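Local coordinates for protein putative 2,5-diketo-D-gluconic acid reductase B (Sinorhizobium meliloti, PDB 3UP8) that probably reduces methylglyoxal to hydroxyacetone with NADPH, as an aldo/keto reductase built on a TIM barrel, at residues A235-V240 / A262-A267; A32-L37 / D244-S249; P135-I140 / A169-A174; D104-S109 / I140-E145; P185-T190 / N283-N288. One frame throughout, in Å; residues are numbered along the deposited sequence.

Interaction 1 of 5, residues A235-V240 / A262-A267; sequences ALRWLV and AIFDFA
The guanidinium group of R237 takes backbone oxygens of the loop 262-267 in two different ways. At its edge sits the carbonyl of I263: R237 NH1 donates to I263 O at 3.1 Å, in a bond that is nearly straight, 171° at the hydrogen, lies within the guanidinium plane and lands on a lone pair. Over one face hangs the carbonyl of F266, with F266 O 3.2 Å from R237 CZ, a close polar contact whose angles rule out a hydrogen bond. The F266 ring in turn receives the aliphatic part of the arginine on one face: R237 CG stands 4.1 Å from the ring centroid in a CH-pi contact, and R237 CB lies 3.4 Å from F266 CZ. R237 gets there by a bend at chi2 (71°), which turns the chain so that its carbons pass F266 while its head returns to the I263 carbonyl. NE is hydrogen-bonded to Q241, just beyond the helix end, so NH1 and NE each have an acceptor of their own. Beside this polar part, I263 CD1 packs 3.9 Å from L236 CB, and V240 CG1 meets F264 CE1 at 3.8 Å. The loop joining helices 254-261 and 270-277 thus lies along helix 231-240, whose L236 and V240 also touch V247 of the barrel strand 245-249, while K229 pairs with D265 of the loop.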
# COMPACT_ATOMS: atom_id res chain seq x y z
N ALA A 235 -8.99 1.87 -13.36
CA ALA A 235 -7.60 1.56 -13.00
C ALA A 235 -7.54 0.88 -11.62
O ALA A 235 -6.85 -0.11 -11.45
CB ALA A 235 -6.74 2.81 -13.04
N LEU A 236 -8.27 1.44 -10.66
CA LEU A 236 -8.41 0.85 -9.32
C LEU A 236 -8.99 -0.56 -9.38
O LEU A 236 -8.51 -1.46 -8.69
CB LEU A 236 -9.30 1.72 -8.44
CG LEU A 236 -8.77 3.08 -7.99
CD1 LEU A 236 -9.90 3.92 -7.42
CD2 LEU A 236 -7.63 2.95 -6.98
N ARG A 237 -10.02 -0.75 -10.19
CA ARG A 237 -10.60 -2.07 -10.35
C ARG A 237 -9.62 -3.05 -10.98
O ARG A 237 -9.54 -4.19 -10.55
CB ARG A 237 -11.92 -2.01 -11.14
CG ARG A 237 -12.60 -3.36 -11.36
CD ARG A 237 -13.19 -3.92 -10.05
NE ARG A 237 -13.23 -5.38 -10.05
CZ ARG A 237 -13.73 -6.12 -9.07
NH1 ARG A 237 -14.27 -5.55 -7.99
NH2 ARG A 237 -13.71 -7.45 -9.16
N TRP A 238 -8.85 -2.60 -11.97
CA TRP A 238 -7.90 -3.47 -12.65
C TRP A 238 -6.86 -4.01 -11.66
O TRP A 238 -6.42 -5.16 -11.76
CB TRP A 238 -7.20 -2.71 -13.79
CG TRP A 238 -6.06 -3.48 -14.41
CD1 TRP A 238 -6.17 -4.54 -15.26
CD2 TRP A 238 -4.65 -3.22 -14.26
NE1 TRP A 238 -4.91 -4.98 -15.63
CE2 TRP A 238 -3.97 -4.18 -15.04
CE3 TRP A 238 -3.91 -2.27 -13.54
CZ2 TRP A 238 -2.56 -4.22 -15.12
CZ3 TRP A 238 -2.50 -2.32 -13.62
CH2 TRP A 238 -1.85 -3.28 -14.41
N LEU A 239 -6.47 -3.16 -10.71
CA LEU A 239 -5.56 -3.57 -9.64
C LEU A 239 -6.22 -4.56 -8.68
O LEU A 239 -5.73 -5.67 -8.46
CB LEU A 239 -5.06 -2.33 -8.88
CG LEU A 239 -4.20 -1.39 -9.74
CD1 LEU A 239 -4.05 -0.03 -9.07
CD2 LEU A 239 -2.83 -2.00 -9.99
N VAL A 240 -7.37 -4.17 -8.15
CA VAL A 240 -8.03 -4.88 -7.06
C VAL A 240 -8.59 -6.22 -7.54
O VAL A 240 -8.76 -7.15 -6.75
CB VAL A 240 -9.05 -3.93 -6.39
CG1 VAL A 240 -10.50 -4.25 -6.78
CG2 VAL A 240 -8.83 -3.88 -4.91
N ALA A 262 -16.22 3.06 -4.54
CA ALA A 262 -17.21 2.32 -5.33
C ALA A 262 -16.59 1.50 -6.46
O ALA A 262 -16.92 1.69 -7.64
CB ALA A 262 -18.26 3.28 -5.87
N ILE A 263 -15.69 0.59 -6.11
CA ILE A 263 -14.99 -0.22 -7.12
C ILE A 263 -15.26 -1.70 -6.95
O ILE A 263 -14.66 -2.54 -7.63
CB ILE A 263 -13.45 0.03 -7.12
CG1 ILE A 263 -12.83 -0.33 -5.76
CG2 ILE A 263 -13.16 1.49 -7.52
CD1 ILE A 263 -11.28 -0.26 -5.71
N PHE A 264 -16.17 -2.04 -6.04
CA PHE A 264 -16.54 -3.44 -5.86
C PHE A 264 -17.93 -3.71 -6.43
O PHE A 264 -18.45 -4.82 -6.32
CB PHE A 264 -16.39 -3.87 -4.39
CG PHE A 264 -15.00 -3.66 -3.85
CD1 PHE A 264 -13.97 -4.55 -4.15
CD2 PHE A 264 -14.70 -2.54 -3.07
CE1 PHE A 264 -12.67 -4.35 -3.68
CE2 PHE A 264 -13.40 -2.32 -2.59
CZ PHE A 264 -12.39 -3.23 -2.90
N ASP A 265 -18.50 -2.67 -7.05
CA ASP A 265 -19.77 -2.70 -7.79
C ASP A 265 -19.72 -3.55 -9.05
O ASP A 265 -20.71 -4.18 -9.43
CB ASP A 265 -20.11 -1.29 -8.28
CG ASP A 265 -20.69 -0.41 -7.22
OD1 ASP A 265 -20.56 -0.73 -6.01
OD2 ASP A 265 -21.26 0.64 -7.60
N PHE A 266 -18.58 -3.53 -9.72
CA PHE A 266 -18.48 -4.07 -11.07
C PHE A 266 -17.25 -4.93 -11.21
O PHE A 266 -16.44 -5.03 -10.29
CB PHE A 266 -18.47 -2.93 -12.10
CG PHE A 266 -17.20 -2.09 -12.10
CD1 PHE A 266 -16.35 -2.09 -13.21
CD2 PHE A 266 -16.86 -1.30 -11.00
CE1 PHE A 266 -15.19 -1.32 -13.23
CE2 PHE A 266 -15.69 -0.53 -11.00
CZ PHE A 266 -14.86 -0.53 -12.12
N ALA A 267 -17.13 -5.58 -12.37
CA ALA A 267 -15.95 -6.35 -12.71
C ALA A 267 -15.56 -6.05 -14.16
O ALA A 267 -16.41 -5.72 -14.98
CB ALA A 267 -16.20 -7.83 -12.51

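Interaction 2 of 5, residues A32-L37 / D244-S249; sequences ANIPAL and DVIVLS
I246 is the first residue of 244-249 to meet the other segment. Its CD1 comes within 3.8 Å of I34 CB, and the two isoleucine side chains cross at about a right angle. With CG2 anti to the backbone N, the other branch of I246 is directed to the carbonyls of P35 and A36, where CG2 lies 3.6 Å from P35 O and about as near to A36 O. The alpha carbon of I246 also faces that second carbonyl in a CA-H...O contact.

At V247 the backbones join. V247 N donates to A36 O at 2.9 Å, almost straight at the hydrogen (173°). In return V247 O receives the CA-H of L37, at 3.4 Å from L37 CA. L37 and V247 are the parallel bridge pair, and their side chains lie on the same face of the sheet, L37 CD1 being 3.9 Å from V247 CG1. Further on, S249 OG stands 3.6 Å from L37 CD1, and the same oxygen makes a weak hydrogen bond to G38 O. V247 is packed from outside by L236, L239 and V240 of helix 231-240, and I34 and I246 both touch H63 of strand 63-65, which pairs with 37-40.

This is the seam of a TIM barrel: strand 245-249, the eighth, meets the start of the first strand, 37-40, and closes the ring of eight parallel strands. The hairpin strand 34-35, paired with 26-27, leads into that closure, as in other aldo/keto reductases, where an N-terminal hairpin covers the bottom of the barrel.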
# COMPACT_ATOMS: atom_id res chain seq x y z
N ALA A 32 -1.50 -11.74 7.13
CA ALA A 32 -1.89 -10.36 7.51
C ALA A 32 -3.34 -9.92 7.19
O ALA A 32 -3.87 -8.98 7.80
CB ALA A 32 -0.91 -9.37 6.93
N ASN A 33 -3.97 -10.52 6.19
CA ASN A 33 -5.35 -10.15 5.83
C ASN A 33 -5.63 -8.65 5.70
O ASN A 33 -6.33 -8.03 6.51
CB ASN A 33 -6.34 -10.79 6.79
CG ASN A 33 -6.35 -12.25 6.64
OD1 ASN A 33 -6.67 -12.77 5.56
ND2 ASN A 33 -5.94 -12.95 7.70
N ILE A 34 -5.08 -8.10 4.64
CA ILE A 34 -5.04 -6.68 4.45
C ILE A 34 -6.26 -6.31 3.61
O ILE A 34 -6.48 -6.92 2.55
CB ILE A 34 -3.75 -6.31 3.72
CG1 ILE A 34 -2.53 -6.77 4.55
CG2 ILE A 34 -3.70 -4.79 3.42
CD1 ILE A 34 -1.19 -6.52 3.89
N PRO A 35 -7.07 -5.34 4.08
CA PRO A 35 -8.22 -4.92 3.25
C PRO A 35 -7.77 -4.45 1.86
O PRO A 35 -6.82 -3.68 1.76
CB PRO A 35 -8.84 -3.76 4.06
CG PRO A 35 -8.38 -3.98 5.47
CD PRO A 35 -7.00 -4.60 5.35
N ALA A 36 -8.43 -4.94 0.81
CA ALA A 36 -7.98 -4.71 -0.58
C ALA A 36 -7.85 -3.24 -0.99
O ALA A 36 -7.04 -2.91 -1.85
CB ALA A 36 -8.88 -5.46 -1.57
N LEU A 37 -8.64 -2.37 -0.37
CA LEU A 37 -8.54 -0.95 -0.65
C LEU A 37 -8.17 -0.21 0.63
O LEU A 37 -8.81 -0.38 1.67
CB LEU A 37 -9.85 -0.40 -1.23
CG LEU A 37 -9.98 1.14 -1.39
CD1 LEU A 37 -9.03 1.67 -2.46
CD2 LEU A 37 -11.42 1.47 -1.74
N ASP A 244 -4.01 -11.23 -5.23
CA ASP A 244 -2.92 -10.84 -4.33
C ASP A 244 -2.52 -9.37 -4.39
O ASP A 244 -1.42 -9.02 -3.95
CB ASP A 244 -1.66 -11.70 -4.55
CG ASP A 244 -1.97 -13.20 -4.58
OD1 ASP A 244 -2.39 -13.75 -3.54
OD2 ASP A 244 -1.81 -13.80 -5.66
N VAL A 245 -3.38 -8.53 -4.96
CA VAL A 245 -3.05 -7.10 -5.10
C VAL A 245 -3.95 -6.26 -4.23
O VAL A 245 -5.17 -6.45 -4.19
CB VAL A 245 -3.12 -6.62 -6.57
CG1 VAL A 245 -2.81 -5.12 -6.67
CG2 VAL A 245 -2.19 -7.42 -7.45
N ILE A 246 -3.32 -5.33 -3.51
CA ILE A 246 -3.99 -4.37 -2.66
C ILE A 246 -3.71 -3.03 -3.30
O ILE A 246 -2.65 -2.83 -3.91
CB ILE A 246 -3.37 -4.42 -1.24
CG1 ILE A 246 -3.58 -5.82 -0.64
CG2 ILE A 246 -3.93 -3.33 -0.34
CD1 ILE A 246 -2.37 -6.35 0.13
N VAL A 247 -4.66 -2.09 -3.19
CA VAL A 247 -4.47 -0.77 -3.76
C VAL A 247 -4.67 0.34 -2.71
O VAL A 247 -5.60 0.28 -1.90
CB VAL A 247 -5.36 -0.57 -5.05
CG1 VAL A 247 -6.85 -0.70 -4.71
CG2 VAL A 247 -5.07 0.75 -5.72
N LEU A 248 -3.78 1.32 -2.71
CA LEU A 248 -3.90 2.53 -1.88
C LEU A 248 -4.41 3.68 -2.74
O LEU A 248 -3.94 3.89 -3.85
CB LEU A 248 -2.53 2.90 -1.29
CG LEU A 248 -1.92 1.86 -0.34
CD1 LEU A 248 -0.56 2.33 0.15
CD2 LEU A 248 -2.85 1.57 0.83
N SER A 249 -5.39 4.42 -2.24
CA SER A 249 -5.85 5.58 -2.98
C SER A 249 -5.56 6.86 -2.22
O SER A 249 -5.56 6.86 -0.98
CB SER A 249 -7.33 5.48 -3.33
OG SER A 249 -8.10 5.14 -2.19

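Interaction 3 of 5, residues P135-I140 / A169-A174; sequences PMAERI and ARLSDA
Two consecutive outer helices of the TIM barrel, 136-148 and 162-171, meet here, the first turn of one against the last turn of the other. The contact is apolar, without a hydrogen bond between the segments. L171 reaches over the start of helix 136-148 with one methyl: CD1 lies 3.9 Å from A137 N, and M136 CG and A137 CB are only slightly farther from it. M136, a selenomethionine, crosses L171 at about a right angle and touches it through CG, while bends at chi2 and chi3 carry its selenium off the leucine and over the centre of the R139 guanidinium face, 3.9 Å above the plane.

One turn on, I140 meets the chain just as it leaves the helix at S172. The gamma branch CG2, anti to the backbone N, does the touching, 3.5 Å from S172 CB and 3.8 Å from L171 O, which sets that methyl against the end of helix 162-171. The hydroxyl of S172 is occupied with its own chain: OG donates to A174 O at 2.7 Å, from a position tilted 16° off the carbonyl plane. N144, on the same helix as I140, also bonds S172 OG and takes A174 N, fastening the loop that leaves helix 162-171. Inward, S172 and A174 rest on I155 of strand 152-158, which links the two helices in the chain, and M136 also touches F160 in the loop beyond that strand.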
# COMPACT_ATOMS: atom_id res chain seq x y z
N PRO A 135 23.10 -3.33 6.82
CA PRO A 135 22.89 -4.69 6.31
C PRO A 135 21.42 -5.09 6.38
O PRO A 135 20.73 -4.77 7.37
CB PRO A 135 23.74 -5.56 7.26
CG PRO A 135 24.85 -4.66 7.66
CD PRO A 135 24.21 -3.29 7.80
N MSE A 136 20.94 -5.73 5.33
CA MSE A 136 19.57 -6.22 5.29
C MSE A 136 19.19 -7.02 6.54
O MSE A 136 18.11 -6.83 7.11
CB MSE A 136 19.32 -7.02 4.00
CG MSE A 136 17.88 -7.45 3.77
SE MSE A 136 16.70 -5.89 3.62
CE MSE A 136 17.27 -5.26 1.85
N ALA A 137 20.07 -7.92 6.99
CA ALA A 137 19.71 -8.74 8.16
C ALA A 137 19.55 -7.92 9.45
O ALA A 137 18.82 -8.33 10.34
CB ALA A 137 20.70 -9.88 8.38
N GLU A 138 20.24 -6.79 9.56
CA GLU A 138 20.06 -5.90 10.71
C GLU A 138 18.66 -5.25 10.67
O GLU A 138 18.00 -5.15 11.70
CB GLU A 138 21.14 -4.81 10.75
CG GLU A 138 21.06 -3.92 12.00
CD GLU A 138 22.21 -2.91 12.10
OE1 GLU A 138 23.29 -3.14 11.52
OE2 GLU A 138 22.02 -1.85 12.76
N ARG A 139 18.21 -4.83 9.50
CA ARG A 139 16.87 -4.21 9.36
C ARG A 139 15.80 -5.25 9.58
O ARG A 139 14.82 -5.01 10.27
CB ARG A 139 16.70 -3.58 7.98
CG ARG A 139 17.71 -2.49 7.70
CD ARG A 139 17.59 -2.04 6.25
NE ARG A 139 18.65 -2.58 5.42
CZ ARG A 139 18.66 -2.53 4.09
NH1 ARG A 139 17.65 -1.98 3.43
NH2 ARG A 139 19.69 -3.05 3.43
N ILE A 140 15.99 -6.42 8.99
CA ILE A 140 15.02 -7.50 9.11
C ILE A 140 14.98 -7.97 10.56
O ILE A 140 13.90 -8.26 11.10
CB ILE A 140 15.36 -8.69 8.15
CG1 ILE A 140 15.22 -8.29 6.67
CG2 ILE A 140 14.53 -9.91 8.47
CD1 ILE A 140 13.79 -7.96 6.19
N ALA A 169 12.49 -12.59 2.65
CA ALA A 169 11.78 -13.80 3.07
C ALA A 169 12.72 -14.83 3.72
O ALA A 169 12.38 -15.45 4.73
CB ALA A 169 11.03 -14.43 1.86
N ARG A 170 13.90 -14.99 3.13
CA ARG A 170 14.92 -15.92 3.66
C ARG A 170 15.49 -15.51 5.04
O ARG A 170 15.68 -16.35 5.91
CB ARG A 170 16.07 -16.06 2.64
CG ARG A 170 17.19 -17.05 3.06
CD ARG A 170 18.15 -17.37 1.89
NE ARG A 170 18.50 -16.21 1.06
CZ ARG A 170 19.37 -15.26 1.37
NH1 ARG A 170 20.02 -15.26 2.54
NH2 ARG A 170 19.60 -14.27 0.52
N LEU A 171 15.78 -14.23 5.22
CA LEU A 171 16.39 -13.75 6.48
C LEU A 171 15.41 -13.57 7.64
O LEU A 171 15.83 -13.47 8.79
CB LEU A 171 17.13 -12.44 6.24
CG LEU A 171 18.35 -12.50 5.31
CD1 LEU A 171 18.85 -11.10 4.99
CD2 LEU A 171 19.47 -13.37 5.93
N SER A 172 14.11 -13.54 7.34
CA SER A 172 13.10 -13.17 8.36
C SER A 172 12.46 -14.37 8.99
O SER A 172 11.88 -15.20 8.30
CB SER A 172 12.02 -12.28 7.74
OG SER A 172 11.11 -11.84 8.74
N ASP A 173 12.53 -14.43 10.33
CA ASP A 173 11.87 -15.49 11.09
C ASP A 173 10.36 -15.43 10.85
O ASP A 173 9.73 -16.47 10.56
CB ASP A 173 12.22 -15.36 12.58
CG ASP A 173 11.65 -16.50 13.41
OD1 ASP A 173 11.72 -17.66 12.97
OD2 ASP A 173 11.13 -16.23 14.52
N ALA A 174 9.79 -14.22 10.96
CA ALA A 174 8.37 -14.00 10.65
C ALA A 174 8.13 -13.91 9.13
O ALA A 174 9.02 -13.45 8.40
CB ALA A 174 7.88 -12.71 11.33

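Interaction 4 of 5, residues D104-S109 / I140-E145; sequences DAFIAS and IGALNE
F106 swings its ring over to the next helix because CG stands anti to the backbone N (chi1 -164°), and there one face meets the methyl of A142. E145 has CG in the same relation to its own N and continues extended, bringing its carboxylate across the end of I107. The central contact is a CH-pi one: A142 CB sits 3.5 Å from the centroid of the F106 ring, 12° off the normal, so the methyl is almost exactly above the middle of the ring. At the ring's far end, F106 CZ lies 4.0 Å from L143 CD2.

Nearer the outside, I107 CD1 is 3.5 Å from E145 OE2, and the two side chains cross at about a right angle. This is a carbon-to-oxygen contact; E145 OE1 is hydrogen-bonded to H103 NE2. The axes of the two short helical segments approach to 9.9 Å and run 34° apart, the alpha carbons of F106 and A142 being the nearest pair. F106 also touches V96 of strand 91-96 and L127 of strand 122-127, so it packs between the two helices and the barrel strands.

With no hydrogen bond between the segments, the helices are joined by dispersion and the weak pull of a methyl on an aromatic face; the small A142 lets the ring lie close, and the carboxylate of E145 lies at the outer side of the contact, where the bond with H103 would probably help to hold it.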
# COMPACT_ATOMS: atom_id res chain seq x y z
N ASP A 104 19.39 0.66 16.91
CA ASP A 104 18.91 1.52 18.01
C ASP A 104 17.97 2.64 17.52
O ASP A 104 16.97 2.91 18.17
CB ASP A 104 20.07 2.10 18.83
CG ASP A 104 20.78 1.03 19.70
OD1 ASP A 104 20.47 -0.19 19.62
OD2 ASP A 104 21.68 1.42 20.47
N ALA A 105 18.32 3.29 16.41
CA ALA A 105 17.45 4.29 15.77
C ALA A 105 16.13 3.66 15.28
O ALA A 105 15.07 4.30 15.30
CB ALA A 105 18.18 4.97 14.62
N PHE A 106 16.21 2.41 14.83
CA PHE A 106 15.05 1.68 14.31
C PHE A 106 14.02 1.51 15.42
O PHE A 106 12.87 1.92 15.29
CB PHE A 106 15.51 0.30 13.80
CG PHE A 106 14.52 -0.40 12.91
CD1 PHE A 106 14.86 -0.69 11.59
CD2 PHE A 106 13.28 -0.81 13.39
CE1 PHE A 106 13.97 -1.36 10.77
CE2 PHE A 106 12.38 -1.50 12.57
CZ PHE A 106 12.73 -1.77 11.26
N ILE A 107 14.47 0.90 16.52
CA ILE A 107 13.62 0.61 17.66
C ILE A 107 13.02 1.90 18.20
O ILE A 107 11.81 1.96 18.44
CB ILE A 107 14.43 -0.11 18.79
CG1 ILE A 107 15.02 -1.44 18.30
CG2 ILE A 107 13.60 -0.32 20.04
CD1 ILE A 107 14.05 -2.40 17.61
N ALA A 108 13.85 2.93 18.35
CA ALA A 108 13.37 4.24 18.86
C ALA A 108 12.32 4.87 17.93
O ALA A 108 11.30 5.40 18.40
CB ALA A 108 14.54 5.20 19.11
N SER A 109 12.56 4.80 16.62
CA SER A 109 11.61 5.40 15.66
C SER A 109 10.24 4.73 15.69
O SER A 109 9.23 5.37 15.39
CB SER A 109 12.18 5.40 14.23
OG SER A 109 12.09 4.12 13.65
N ILE A 140 15.99 -6.42 8.99
CA ILE A 140 15.02 -7.50 9.11
C ILE A 140 14.98 -7.97 10.56
O ILE A 140 13.90 -8.26 11.10
CB ILE A 140 15.36 -8.69 8.15
CG1 ILE A 140 15.22 -8.29 6.67
CG2 ILE A 140 14.53 -9.91 8.47
CD1 ILE A 140 13.79 -7.96 6.19
N GLY A 141 16.16 -8.02 11.20
CA GLY A 141 16.23 -8.36 12.63
C GLY A 141 15.41 -7.41 13.50
O GLY A 141 14.71 -7.84 14.43
N ALA A 142 15.54 -6.12 13.22
CA ALA A 142 14.79 -5.09 13.96
C ALA A 142 13.28 -5.20 13.70
O ALA A 142 12.50 -5.06 14.64
CB ALA A 142 15.28 -3.73 13.63
N LEU A 143 12.87 -5.49 12.45
CA LEU A 143 11.45 -5.76 12.17
C LEU A 143 10.92 -6.89 13.04
O LEU A 143 9.85 -6.76 13.65
CB LEU A 143 11.21 -6.14 10.70
CG LEU A 143 11.03 -5.06 9.64
CD1 LEU A 143 10.94 -5.76 8.27
CD2 LEU A 143 9.80 -4.17 9.90
N ASN A 144 11.66 -8.00 13.09
CA ASN A 144 11.23 -9.12 13.92
C ASN A 144 11.21 -8.78 15.41
O ASN A 144 10.35 -9.26 16.14
CB ASN A 144 12.13 -10.34 13.67
CG ASN A 144 11.72 -11.10 12.43
OD1 ASN A 144 10.91 -12.01 12.50
ND2 ASN A 144 12.23 -10.68 11.29
N GLU A 145 12.16 -7.98 15.86
CA GLU A 145 12.20 -7.60 17.27
C GLU A 145 10.91 -6.88 17.67
O GLU A 145 10.26 -7.26 18.64
CB GLU A 145 13.40 -6.71 17.57
CG GLU A 145 13.45 -6.23 19.04
CD GLU A 145 14.72 -5.42 19.35
OE1 GLU A 145 15.74 -5.66 18.69
OE2 GLU A 145 14.69 -4.55 20.27

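Interaction 5 of 5, residues P185-T190 / N283-N288; sequences PYLDQT and NGRIVN
Two loops without regular structure meet here, joined by close van der Waals contact and by water. Segment 185-190 leads from barrel strand 176-182 to helix 190-199; segment 283-288 lies in the tail that follows helix 270-277. G284 brings its alpha carbon straight at the backbone of the first loop, with G284 CA 3.3 Å from Y186 O and 174° at the hydrogen of this CA-H...O contact. L187 and R285 pass each other at a slant. One leucine methyl, CD2, lies over a face of the guanidinium, 3.7 Å from R285 NH1, off toward the rim. The arginine chain turns at chi3 (-58°), and this brings that face over L187.

Two waters in the guanidinium plane then link R285 to the amide of Q189. Water 1 donates to Q189 OE1 at 2.8 Å and accepts from R285 NH2; water 2 accepts from both Q189 NE2 and R285 NH1. Q189 NE2 is also bonded to E182 O, and R285 makes a cation-pi contact with W296. E182 further receives the backbone N-H groups of I286 and V287 through its carboxylate. The arrangement is that of an aldo/keto reductase C-terminal tail laid over a loop that follows a barrel strand.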
# COMPACT_ATOMS: atom_id res chain seq x y z
N PRO A 185 -1.41 1.03 -14.58
CA PRO A 185 -1.38 0.41 -15.92
C PRO A 185 -0.10 0.64 -16.74
O PRO A 185 0.24 -0.18 -17.60
CB PRO A 185 -2.59 1.03 -16.61
CG PRO A 185 -3.55 1.33 -15.46
CD PRO A 185 -2.65 1.80 -14.35
N TYR A 186 0.62 1.73 -16.47
CA TYR A 186 1.82 2.08 -17.26
C TYR A 186 3.13 1.44 -16.78
O TYR A 186 4.17 1.56 -17.44
CB TYR A 186 1.94 3.61 -17.40
CG TYR A 186 0.61 4.19 -17.80
CD1 TYR A 186 0.11 4.03 -19.10
CD2 TYR A 186 -0.18 4.87 -16.87
CE1 TYR A 186 -1.15 4.55 -19.46
CE2 TYR A 186 -1.41 5.37 -17.20
CZ TYR A 186 -1.89 5.22 -18.49
OH TYR A 186 -3.12 5.75 -18.77
N LEU A 187 3.08 0.76 -15.63
CA LEU A 187 4.27 0.08 -15.11
C LEU A 187 4.02 -1.41 -14.93
O LEU A 187 3.25 -1.81 -14.06
CB LEU A 187 4.73 0.71 -13.79
CG LEU A 187 5.97 0.09 -13.14
CD1 LEU A 187 7.20 0.16 -14.07
CD2 LEU A 187 6.25 0.82 -11.82
N ASP A 188 4.68 -2.21 -15.76
CA ASP A 188 4.60 -3.67 -15.67
C ASP A 188 5.20 -4.19 -14.36
O ASP A 188 6.31 -3.79 -13.98
CB ASP A 188 5.33 -4.32 -16.85
CG ASP A 188 5.32 -5.85 -16.78
OD1 ASP A 188 4.27 -6.44 -16.46
OD2 ASP A 188 6.38 -6.46 -17.03
N GLN A 189 4.47 -5.06 -13.67
CA GLN A 189 4.99 -5.69 -12.45
C GLN A 189 4.91 -7.21 -12.49
O GLN A 189 4.78 -7.87 -11.46
CB GLN A 189 4.29 -5.13 -11.19
CG GLN A 189 4.64 -3.68 -10.89
CD GLN A 189 6.04 -3.49 -10.30
OE1 GLN A 189 6.91 -4.35 -10.41
NE2 GLN A 189 6.24 -2.35 -9.64
N THR A 190 5.01 -7.76 -13.71
CA THR A 190 4.95 -9.21 -13.91
C THR A 190 5.91 -10.00 -13.02
O THR A 190 5.48 -10.90 -12.31
CB THR A 190 5.19 -9.57 -15.41
OG1 THR A 190 4.08 -9.08 -16.17
CG2 THR A 190 5.33 -11.08 -15.61
N ASN A 283 9.11 3.30 -19.84
CA ASN A 283 9.38 4.49 -19.04
C ASN A 283 8.21 4.88 -18.13
O ASN A 283 8.02 6.05 -17.83
CB ASN A 283 9.79 5.66 -19.94
CG ASN A 283 8.63 6.18 -20.79
OD1 ASN A 283 7.79 5.41 -21.26
ND2 ASN A 283 8.58 7.51 -20.96
N GLY A 284 7.44 3.88 -17.70
CA GLY A 284 6.23 4.15 -16.94
C GLY A 284 6.44 4.45 -15.46
O GLY A 284 5.57 5.02 -14.82
N ARG A 285 7.61 4.08 -14.92
CA ARG A 285 7.90 4.30 -13.49
C ARG A 285 8.04 5.78 -13.17
O ARG A 285 8.75 6.52 -13.87
CB ARG A 285 9.17 3.57 -13.08
CG ARG A 285 9.42 3.63 -11.57
CD ARG A 285 10.71 2.93 -11.22
NE ARG A 285 10.74 1.54 -11.65
CZ ARG A 285 10.13 0.53 -11.02
NH1 ARG A 285 9.44 0.76 -9.90
NH2 ARG A 285 10.23 -0.71 -11.50
N ILE A 286 7.35 6.20 -12.11
CA ILE A 286 7.33 7.59 -11.66
C ILE A 286 8.33 7.83 -10.53
O ILE A 286 9.04 8.83 -10.54
CB ILE A 286 5.91 7.98 -11.18
CG1 ILE A 286 4.90 7.83 -12.32
CG2 ILE A 286 5.88 9.43 -10.60
CD1 ILE A 286 3.44 7.81 -11.84
N VAL A 287 8.38 6.92 -9.55
CA VAL A 287 9.18 7.12 -8.34
C VAL A 287 10.49 6.33 -8.42
O VAL A 287 10.48 5.10 -8.44
CB VAL A 287 8.37 6.73 -7.06
CG1 VAL A 287 9.16 7.04 -5.78
CG2 VAL A 287 7.02 7.46 -7.02
N ASN A 288 11.63 7.03 -8.45
CA ASN A 288 12.93 6.39 -8.64
C ASN A 288 14.07 7.17 -7.95
O ASN A 288 14.98 7.67 -8.62
CB ASN A 288 13.20 6.28 -10.15
CG ASN A 288 14.13 5.13 -10.52
OD1 ASN A 288 14.75 4.49 -9.66
ND2 ASN A 288 14.23 4.85 -11.81
O HOH W 1 9.50 -3.39 -10.77
O HOH W 2 8.46 -1.51 -8.09

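All five contacts lie in or on one TIM barrel. Interaction 2 lies nearest the centre of the chain, its own centre about 7 Å away; interactions 3 and 4 are nested within the chain loop it spans. Those two share helix 136-148 and I140, with centres about 11 Å apart, and their segments alternate along the chain. Interaction 1 is on the opposite side of the chain's centre, about 34 and 36 Å from them between centres. It touches interaction 2 through helix 231-240, which packs directly on strand 245-249, and interaction 5 through W238 against P185. Interaction 5 encloses interaction 1 in sequence, so interaction 2 closes the ring, 3 and 4 join successive helices, and 5 lays the C-terminal tail against it.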